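Long-range contacts in putative branched-chain amino acid aminotransferase IlvE (Streptococcus mutans, PDB 4DQN), which probably catalyses the pyridoxal-phosphate-dependent transfer of the amino group between leucine, isoleucine or valine and 2-oxoglutarate, in branched-chain amino-acid biosynthesis: residues P22-S27 with K38-A43; L127-L132 with F150-M155; G32-G37 with Q97-K102. All coordinates share one frame; numbering follows the deposited sequence.

Contact 1 (P22-S27 with K38-A43); sequences PFRYIS and KLTEDA
Arg24 and Thr40 form the tight end of this contact. Their backbones exchange two hydrogen bonds, the shorter from Thr40 N to Arg24 O at 2.7 Å, and the arginine side chain returns to the same partner. Bent at chi2 (108°) and chi3 (-99°), it brings NE to Thr40 O at 3.3 Å, above the carbonyl plane, so that two N-H groups of one residue grip a single oxygen. Ala43 CB lies over one face of the guanidinium, toward its rim, and NH1 continues into a salt bridge with Glu49 of the second subunit. On the same face of the sheet, Thr40 CG2 meets Ile26 CG2 at 4.0 Å. Toward solvent the contact is looser, at two places: exposed Lys38 runs extended beside buried Ile26, its CG and CE each 3.9 Å from Ile26 CG2, and exposed Glu41 lies alongside Phe23, with Glu41 CG 3.6 Å from Phe23 CE1. Thr40 OG1 accepts from Asp42 N in an ST turn. The hydrogen-bonded pairs Arg24-Thr40 and Ile26-Lys38, with the non-hydrogen-bonded pair Tyr25-Leu39 between them, make an antiparallel beta hairpin whose strand 33-40 is outermost in the sheet of this chain.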
loop_
_atom_site.group_PDB
_atom_site.type_symbol
_atom_site.label_atom_id
_atom_site.label_comp_id
_atom_site.label_asym_id
_atom_site.label_seq_id
_atom_site.Cartn_x
_atom_site.Cartn_y
_atom_site.Cartn_z
ATOM N N PRO A 22 6.415 -23.356 15.673
ATOM C CA PRO A 22 6.120 -24.600 14.942
ATOM C C PRO A 22 4.868 -24.591 14.050
ATOM O O PRO A 22 4.941 -25.168 12.962
ATOM C CB PRO A 22 5.947 -25.635 16.062
ATOM C CG PRO A 22 6.778 -25.111 17.186
ATOM C CD PRO A 22 6.656 -23.605 17.107
ATOM N N PHE A 23 3.765 -23.966 14.466
ATOM C CA PHE A 23 2.522 -24.056 13.689
ATOM C C PHE A 23 1.900 -22.696 13.385
ATOM O O PHE A 23 1.946 -21.799 14.228
ATOM C CB PHE A 23 1.494 -24.917 14.440
ATOM C CG PHE A 23 1.957 -26.317 14.679
ATOM C CD1 PHE A 23 1.910 -27.260 13.655
ATOM C CD2 PHE A 23 2.466 -26.689 15.913
ATOM C CE1 PHE A 23 2.362 -28.554 13.865
ATOM C CE2 PHE A 23 2.915 -27.980 16.131
ATOM C CZ PHE A 23 2.867 -28.912 15.106
ATOM N N ARG A 24 1.348 -22.538 12.176
ATOM C CA ARG A 24 0.472 -21.402 11.859
ATOM C C ARG A 24 -0.786 -21.963 11.279
ATOM O O ARG A 24 -0.779 -23.067 10.727
ATOM C CB ARG A 24 0.998 -20.503 10.739
ATOM C CG ARG A 24 2.382 -20.044 10.808
ATOM C CD ARG A 24 3.215 -20.754 9.777
ATOM N NE ARG A 24 3.891 -21.824 10.449
ATOM C CZ ARG A 24 4.858 -21.637 11.327
ATOM N NH1 ARG A 24 5.307 -20.410 11.622
ATOM N NH2 ARG A 24 5.394 -22.697 11.889
ATOM N N TYR A 25 -1.857 -21.179 11.355
ATOM C CA TYR A 25 -3.101 -21.483 10.656
ATOM C C TYR A 25 -3.058 -20.897 9.245
ATOM O O TYR A 25 -2.527 -19.805 9.029
ATOM C CB TYR A 25 -4.256 -20.866 11.437
ATOM C CG TYR A 25 -5.623 -20.912 10.789
ATOM C CD1 TYR A 25 -5.998 -19.980 9.816
ATOM C CD2 TYR A 25 -6.558 -21.846 11.192
ATOM C CE1 TYR A 25 -7.263 -20.004 9.251
ATOM C CE2 TYR A 25 -7.827 -21.879 10.634
ATOM C CZ TYR A 25 -8.172 -20.961 9.670
ATOM O OH TYR A 25 -9.442 -20.996 9.137
ATOM N N ILE A 26 -3.628 -21.617 8.286
ATOM C CA ILE A 26 -3.749 -21.101 6.927
ATOM C C ILE A 26 -5.040 -21.609 6.288
ATOM O O ILE A 26 -5.433 -22.762 6.477
ATOM C CB ILE A 26 -2.511 -21.459 6.045
ATOM C CG1 ILE A 26 -2.520 -20.660 4.741
ATOM C CG2 ILE A 26 -2.456 -22.966 5.748
ATOM C CD1 ILE A 26 -1.171 -20.698 3.981
ATOM N N SER A 27 -5.708 -20.731 5.549
ATOM C CA SER A 27 -6.965 -21.057 4.895
ATOM C C SER A 27 -6.935 -20.372 3.543
ATOM O O SER A 27 -6.443 -19.241 3.430
ATOM C CB SER A 27 -8.154 -20.550 5.725
ATOM O OG SER A 27 -9.401 -20.869 5.109
ATOM N N LYS A 38 -6.353 -25.044 8.080
ATOM C CA LYS A 38 -5.539 -26.109 8.658
ATOM C C LYS A 38 -4.330 -25.500 9.345
ATOM O O LYS A 38 -3.996 -24.333 9.108
ATOM C CB LYS A 38 -5.060 -27.053 7.560
ATOM C CG LYS A 38 -4.043 -26.406 6.617
ATOM C CD LYS A 38 -3.683 -27.314 5.443
ATOM C CE LYS A 38 -2.572 -26.722 4.587
ATOM N NZ LYS A 38 -2.486 -27.441 3.284
ATOM N N LEU A 39 -3.662 -26.287 10.183
ATOM C CA LEU A 39 -2.388 -25.867 10.746
ATOM C C LEU A 39 -1.303 -26.348 9.819
ATOM O O LEU A 39 -1.404 -27.437 9.257
ATOM C CB LEU A 39 -2.177 -26.465 12.139
ATOM C CG LEU A 39 -3.223 -26.062 13.172
ATOM C CD1 LEU A 39 -2.862 -26.594 14.538
ATOM C CD2 LEU A 39 -3.356 -24.551 13.219
ATOM N N THR A 40 -0.272 -25.532 9.636
ATOM C CA THR A 40 0.858 -25.936 8.818
ATOM C C THR A 40 2.156 -25.580 9.515
ATOM O O THR A 40 2.211 -24.642 10.322
ATOM C CB THR A 40 0.835 -25.269 7.430
ATOM O OG1 THR A 40 1.920 -25.777 6.647
ATOM C CG2 THR A 40 0.969 -23.739 7.563
ATOM N N GLU A 41 3.200 -26.335 9.197
ATOM C CA GLU A 41 4.510 -26.110 9.775
ATOM C C GLU A 41 5.333 -25.230 8.856
ATOM O O GLU A 41 6.458 -24.860 9.184
ATOM C CB GLU A 41 5.228 -27.452 9.992
ATOM C CG GLU A 41 4.473 -28.391 10.928
ATOM C CD GLU A 41 5.251 -29.652 11.222
ATOM O OE1 GLU A 41 4.710 -30.753 10.998
ATOM O OE2 GLU A 41 6.413 -29.537 11.664
ATOM N N ASP A 42 4.770 -24.897 7.698
ATOM C CA ASP A 42 5.529 -24.164 6.681
ATOM C C ASP A 42 5.331 -22.675 6.883
ATOM O O ASP A 42 4.227 -22.160 6.712
ATOM C CB ASP A 42 5.054 -24.543 5.277
ATOM C CG ASP A 42 6.020 -24.113 4.198
ATOM O OD1 ASP A 42 7.035 -23.445 4.512
ATOM O OD2 ASP A 42 5.760 -24.434 3.018
ATOM N N ALA A 43 6.410 -21.987 7.233
ATOM C CA ALA A 43 6.365 -20.554 7.494
ATOM C C ALA A 43 6.657 -19.758 6.225
ATOM O O ALA A 43 6.767 -18.532 6.265
ATOM C CB ALA A 43 7.359 -20.197 8.596
#

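Contact 2 (L127-L132 with F150-M155); sequences LYLRPL and FTIFAM
An antiparallel beta hairpin inside the seven-stranded sheet brings Arg130 against Phe153 and Tyr128 against Met155, with every residue buried. Six backbone hydrogen bonds tie the strands, unequal at Arg130 and Phe153: Arg130 N reaches Phe153 O at 2.8 Å and nearly straight (177°), whereas Phe153 N approaches Arg130 O at 3.3 Å from well above the carbonyl plane. Phe153 CG sits between the backbone N and the carbonyl carbon (chi1 59°), and the ring lies beside the arginine stem: Arg130 CB stands over one face in a CH-pi contact, 4.2 Å from the centroid, and Arg130 CG meets Phe153 CZ at 3.7 Å. Arg130 NE is bonded to His55 of the second subunit, while NH1 makes a weak bond to Tyr128 OH. On this face, too, the Tyr128 side chain is about 6 Å from that of Lys188, the predicted cofactor lysine. Met155 CE comes to the edge of the Tyr128 ring, 4.2 Å from CD2. On the face of Leu129, Pro131, Ile152 and Ala154, which helix 100-113 covers, Pro131 CB touches Ile152 CG1 (3.8 Å) and is reached by the Phe150 ring at CE1 (3.7 Å).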
loop_
_atom_site.group_PDB
_atom_site.type_symbol
_atom_site.label_atom_id
_atom_site.label_comp_id
_atom_site.label_asym_id
_atom_site.label_seq_id
_atom_site.Cartn_x
_atom_site.Cartn_y
_atom_site.Cartn_z
ATOM N N LEU A 127 1.797 -13.824 23.850
ATOM C CA LEU A 127 1.935 -14.412 22.528
ATOM C C LEU A 127 1.241 -13.486 21.537
ATOM O O LEU A 127 0.021 -13.334 21.569
ATOM C CB LEU A 127 1.307 -15.813 22.465
ATOM C CG LEU A 127 1.565 -16.539 21.130
ATOM C CD1 LEU A 127 3.016 -16.951 21.023
ATOM C CD2 LEU A 127 0.644 -17.756 20.947
ATOM N N TYR A 128 2.013 -12.857 20.663
ATOM C CA TYR A 128 1.435 -11.949 19.672
ATOM C C TYR A 128 0.983 -12.735 18.441
ATOM O O TYR A 128 1.748 -13.524 17.891
ATOM C CB TYR A 128 2.458 -10.882 19.275
ATOM C CG TYR A 128 1.944 -9.885 18.252
ATOM C CD1 TYR A 128 1.010 -8.906 18.602
ATOM C CD2 TYR A 128 2.400 -9.919 16.940
ATOM C CE1 TYR A 128 0.544 -7.990 17.662
ATOM C CE2 TYR A 128 1.949 -9.005 15.998
ATOM C CZ TYR A 128 1.026 -8.052 16.364
ATOM O OH TYR A 128 0.573 -7.159 15.421
ATOM N N LEU A 129 -0.259 -12.510 18.024
ATOM C CA LEU A 129 -0.814 -13.151 16.844
ATOM C C LEU A 129 -0.867 -12.135 15.720
ATOM O O LEU A 129 -1.310 -11.008 15.927
ATOM C CB LEU A 129 -2.243 -13.628 17.130
ATOM C CG LEU A 129 -2.402 -15.062 17.645
ATOM C CD1 LEU A 129 -1.523 -15.307 18.831
ATOM C CD2 LEU A 129 -3.843 -15.364 18.017
ATOM N N ARG A 130 -0.416 -12.546 14.540
ATOM C CA ARG A 130 -0.485 -11.731 13.336
ATOM C C ARG A 130 -1.319 -12.428 12.244
ATOM O O ARG A 130 -0.789 -13.237 11.456
ATOM C CB ARG A 130 0.926 -11.463 12.815
ATOM C CG ARG A 130 0.965 -10.677 11.499
ATOM C CD ARG A 130 0.450 -9.260 11.716
ATOM N NE ARG A 130 1.375 -8.353 11.081
ATOM C CZ ARG A 130 2.027 -7.375 11.684
ATOM N NH1 ARG A 130 1.836 -7.080 12.971
ATOM N NH2 ARG A 130 2.838 -6.659 10.957
ATOM N N PRO A 131 -2.636 -12.136 12.205
ATOM C CA PRO A 131 -3.474 -12.558 11.083
ATOM C C PRO A 131 -3.136 -11.718 9.858
ATOM O O PRO A 131 -2.859 -10.523 9.983
ATOM C CB PRO A 131 -4.909 -12.266 11.573
ATOM C CG PRO A 131 -4.787 -12.147 13.081
ATOM C CD PRO A 131 -3.432 -11.551 13.301
ATOM N N LEU A 132 -3.132 -12.347 8.688
ATOM C CA LEU A 132 -2.784 -11.680 7.447
ATOM C C LEU A 132 -3.755 -12.165 6.392
ATOM O O LEU A 132 -4.039 -13.366 6.316
ATOM C CB LEU A 132 -1.360 -12.059 7.032
ATOM C CG LEU A 132 -0.846 -11.619 5.660
ATOM C CD1 LEU A 132 -0.535 -10.131 5.660
ATOM C CD2 LEU A 132 0.388 -12.403 5.282
ATOM N N PHE A 150 -5.789 -16.501 3.999
ATOM C CA PHE A 150 -5.876 -15.986 5.360
ATOM C C PHE A 150 -4.989 -16.856 6.239
ATOM O O PHE A 150 -5.175 -18.075 6.319
ATOM C CB PHE A 150 -7.326 -15.988 5.875
ATOM C CG PHE A 150 -7.463 -15.557 7.327
ATOM C CD1 PHE A 150 -7.080 -14.277 7.735
ATOM C CD2 PHE A 150 -7.983 -16.428 8.277
ATOM C CE1 PHE A 150 -7.208 -13.880 9.090
ATOM C CE2 PHE A 150 -8.120 -16.046 9.628
ATOM C CZ PHE A 150 -7.735 -14.770 10.032
ATOM N N THR A 151 -4.002 -16.236 6.877
ATOM C CA THR A 151 -3.102 -16.974 7.748
ATOM C C THR A 151 -2.924 -16.262 9.086
ATOM O O THR A 151 -2.960 -15.033 9.151
ATOM C CB THR A 151 -1.731 -17.228 7.052
ATOM O OG1 THR A 151 -0.879 -17.990 7.914
ATOM C CG2 THR A 151 -1.032 -15.909 6.662
ATOM N N ILE A 152 -2.787 -17.031 10.164
ATOM C CA ILE A 152 -2.383 -16.445 11.440
ATOM C C ILE A 152 -1.140 -17.148 11.945
ATOM O O ILE A 152 -1.161 -18.361 12.200
ATOM C CB ILE A 152 -3.468 -16.569 12.533
ATOM C CG1 ILE A 152 -4.826 -16.026 12.055
ATOM C CG2 ILE A 152 -3.023 -15.838 13.804
ATOM C CD1 ILE A 152 -5.929 -16.060 13.156
ATOM N N PHE A 153 -0.057 -16.386 12.091
ATOM C CA PHE A 153 1.147 -16.891 12.735
ATOM C C PHE A 153 1.413 -16.132 14.035
ATOM O O PHE A 153 0.799 -15.089 14.287
ATOM C CB PHE A 153 2.368 -16.884 11.797
ATOM C CG PHE A 153 2.737 -15.533 11.238
ATOM C CD1 PHE A 153 2.157 -15.075 10.058
ATOM C CD2 PHE A 153 3.723 -14.761 11.845
ATOM C CE1 PHE A 153 2.515 -13.847 9.519
ATOM C CE2 PHE A 153 4.088 -13.522 11.320
ATOM C CZ PHE A 153 3.494 -13.064 10.144
ATOM N N ALA A 154 2.291 -16.681 14.872
ATOM C CA ALA A 154 2.456 -16.176 16.236
ATOM C C ALA A 154 3.910 -16.073 16.671
ATOM O O ALA A 154 4.790 -16.742 16.126
ATOM C CB ALA A 154 1.671 -17.048 17.223
ATOM N N MET A 155 4.158 -15.236 17.674
ATOM C CA MET A 155 5.499 -15.075 18.214
ATOM C C MET A 155 5.393 -14.483 19.609
ATOM O O MET A 155 4.539 -13.630 19.874
ATOM C CB MET A 155 6.353 -14.165 17.320
ATOM C CG MET A 155 5.846 -12.732 17.234
ATOM S SD MET A 155 5.703 -12.146 15.532
ATOM C CE MET A 155 4.303 -13.127 14.957
#

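Contact 3 (G32-G37 with Q97-K102); sequences GKWDDG and QVPTDK
Trp34 and Lys102 cross at about a right angle where the edge strand 33-40 of a beta hairpin meets the first turn of helix 100-113 and the loop leading into it. The lysine chain passes over one face of the indole, with CE 3.6 Å above the ring plane and offset toward its rim. Beyond the ring, the chain bends at chi4 (60°) and NZ donates to Asp35 O at 2.9 Å, lying in the plane of that carbonyl. The indole is also held at its edge through NE1, which donates to Gln97 O at 2.9 Å; the donor stands above the carbonyl plane, and the oxygen is tilted 16° out of the ring plane. Val98 CG2 adds an apolar touch to Trp34 CZ2 at 3.6 Å, and Pro99, the helix N-cap residue, brings CD to 4.3 Å from Trp34 CD1.

A second shell fixes these groups. Tyr29 packs edge-to-face with Trp34, and Phe150 of strand 147-157 lies against both Trp34 and Val98. Lys102 NZ is also hydrogen-bonded to Tyr25 OH and Ser27 OG, so three oxygens surround it, and the nearby Asp35 carboxylate would probably favour its protonated form. Asp35 directs OD2 to the same serine and OD1 to Tyr28 N. That OD2 closes an Asx turn as well, receiving Gly37 N at 2.8 Å from above the carboxylate plane.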
loop_
_atom_site.group_PDB
_atom_site.type_symbol
_atom_site.label_atom_id
_atom_site.label_comp_id
_atom_site.label_asym_id
_atom_site.label_seq_id
_atom_site.Cartn_x
_atom_site.Cartn_y
_atom_site.Cartn_z
ATOM N N GLY A 32 -15.180 -18.441 -4.663
ATOM C CA GLY A 32 -16.133 -17.777 -3.797
ATOM C C GLY A 32 -16.285 -18.333 -2.390
ATOM O O GLY A 32 -17.208 -17.924 -1.683
ATOM N N LYS A 33 -15.398 -19.244 -1.974
ATOM C CA LYS A 33 -15.499 -19.884 -0.644
ATOM C C LYS A 33 -14.152 -19.975 0.072
ATOM O O LYS A 33 -13.129 -20.185 -0.578
ATOM C CB LYS A 33 -16.033 -21.322 -0.765
ATOM C CG LYS A 33 -17.263 -21.505 -1.620
ATOM C CD LYS A 33 -18.495 -20.851 -0.985
ATOM C CE LYS A 33 -19.759 -21.118 -1.808
ATOM N NZ LYS A 33 -19.561 -20.739 -3.242
ATOM N N TRP A 34 -14.160 -19.829 1.402
ATOM C CA TRP A 34 -13.014 -20.203 2.239
ATOM C C TRP A 34 -13.025 -21.707 2.476
ATOM O O TRP A 34 -14.087 -22.282 2.700
ATOM C CB TRP A 34 -13.091 -19.535 3.625
ATOM C CG TRP A 34 -12.826 -18.071 3.605
ATOM C CD1 TRP A 34 -13.739 -17.069 3.770
ATOM C CD2 TRP A 34 -11.559 -17.438 3.386
ATOM N NE1 TRP A 34 -13.111 -15.839 3.677
ATOM C CE2 TRP A 34 -11.775 -16.045 3.432
ATOM C CE3 TRP A 34 -10.262 -17.915 3.171
ATOM C CZ2 TRP A 34 -10.735 -15.127 3.266
ATOM C CZ3 TRP A 34 -9.228 -16.995 2.993
ATOM C CH2 TRP A 34 -9.473 -15.623 3.044
ATOM N N ASP A 35 -11.859 -22.345 2.456
ATOM C CA ASP A 35 -11.775 -23.711 2.973
ATOM C C ASP A 35 -11.861 -23.652 4.498
ATOM O O ASP A 35 -11.963 -22.555 5.064
ATOM C CB ASP A 35 -10.525 -24.462 2.479
ATOM C CG ASP A 35 -9.211 -23.882 3.002
ATOM O OD1 ASP A 35 -8.195 -24.050 2.299
ATOM O OD2 ASP A 35 -9.156 -23.288 4.105
ATOM N N ASP A 36 -11.826 -24.811 5.159
ATOM C CA ASP A 36 -11.997 -24.866 6.614
ATOM C C ASP A 36 -10.767 -24.413 7.383
ATOM O O ASP A 36 -10.840 -24.209 8.591
ATOM C CB ASP A 36 -12.330 -26.292 7.066
ATOM C CG ASP A 36 -13.670 -26.778 6.548
ATOM O OD1 ASP A 36 -14.468 -25.949 6.042
ATOM O OD2 ASP A 36 -13.928 -28.000 6.652
ATOM N N GLY A 37 -9.630 -24.301 6.704
ATOM C CA GLY A 37 -8.395 -23.938 7.381
ATOM C C GLY A 37 -7.671 -25.154 7.943
ATOM O O GLY A 37 -8.294 -26.178 8.238
ATOM N N GLN A 97 -14.578 -11.167 3.177
ATOM C CA GLN A 97 -14.452 -11.132 4.628
ATOM C C GLN A 97 -14.105 -12.493 5.231
ATOM O O GLN A 97 -14.524 -13.541 4.736
ATOM C CB GLN A 97 -15.749 -10.620 5.256
ATOM C CG GLN A 97 -16.048 -9.139 5.012
ATOM C CD GLN A 97 -17.306 -8.706 5.730
ATOM O OE1 GLN A 97 -17.792 -9.418 6.614
ATOM N NE2 GLN A 97 -17.847 -7.555 5.358
ATOM N N VAL A 98 -13.332 -12.471 6.309
ATOM C CA VAL A 98 -13.150 -13.649 7.150
ATOM C C VAL A 98 -14.172 -13.508 8.268
ATOM O O VAL A 98 -14.101 -12.548 9.039
ATOM C CB VAL A 98 -11.729 -13.676 7.764
ATOM C CG1 VAL A 98 -11.593 -14.809 8.788
ATOM C CG2 VAL A 98 -10.679 -13.832 6.672
ATOM N N PRO A 99 -15.159 -14.424 8.340
ATOM C CA PRO A 99 -16.196 -14.298 9.377
ATOM C C PRO A 99 -15.624 -14.323 10.793
ATOM O O PRO A 99 -14.567 -14.913 11.031
ATOM C CB PRO A 99 -17.093 -15.525 9.135
ATOM C CG PRO A 99 -16.951 -15.778 7.607
ATOM C CD PRO A 99 -15.481 -15.468 7.342
ATOM N N THR A 100 -16.317 -13.683 11.723
ATOM C CA THR A 100 -15.842 -13.573 13.102
ATOM C C THR A 100 -15.613 -14.934 13.753
ATOM O O THR A 100 -14.587 -15.145 14.406
ATOM C CB THR A 100 -16.815 -12.741 13.915
ATOM O OG1 THR A 100 -16.889 -11.437 13.324
ATOM C CG2 THR A 100 -16.358 -12.617 15.374
ATOM N N ASP A 101 -16.537 -15.873 13.568
ATOM C CA ASP A 101 -16.321 -17.185 14.168
ATOM C C ASP A 101 -15.105 -17.901 13.568
ATOM O O ASP A 101 -14.361 -18.544 14.299
ATOM C CB ASP A 101 -17.588 -18.060 14.175
ATOM C CG ASP A 101 -18.092 -18.393 12.784
ATOM O OD1 ASP A 101 -19.089 -19.141 12.701
ATOM O OD2 ASP A 101 -17.520 -17.918 11.774
ATOM N N LYS A 102 -14.879 -17.754 12.260
ATOM C CA LYS A 102 -13.697 -18.347 11.618
ATOM C C LYS A 102 -12.421 -17.725 12.188
ATOM O O LYS A 102 -11.476 -18.436 12.544
ATOM C CB LYS A 102 -13.743 -18.142 10.086
ATOM C CG LYS A 102 -12.535 -18.707 9.322
ATOM C CD LYS A 102 -12.667 -18.399 7.825
ATOM C CE LYS A 102 -11.546 -19.017 7.013
ATOM N NZ LYS A 102 -11.477 -20.506 7.129
#

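In the fold
Contacts 1 and 2 are neighbouring hairpins of one antiparallel sheet, their centres 10 Å apart, and strands 24-30 and 147-157 join them: Ser27 N lies 2.8 Å from Phe150 O, and Tyr25 O lies 2.7 Å from Thr151 OG1. Contact 3 fastens the outer hairpin to helix 100-113, its centre 16 Å from each of the others. It meets contact 1 where Ser27 OG lies 2.6 Å from Asp35 OD2, and contact 2 where Phe150 CB packs 3.6 Å from Trp34 CH2. Contacts 1 and 2 both reach the second subunit, but contact 2 alone approaches Lys188: the side chain of Tyr128 is about 6 Å from this predicted cofactor lysine, which carries no pyridoxal phosphate in this structure.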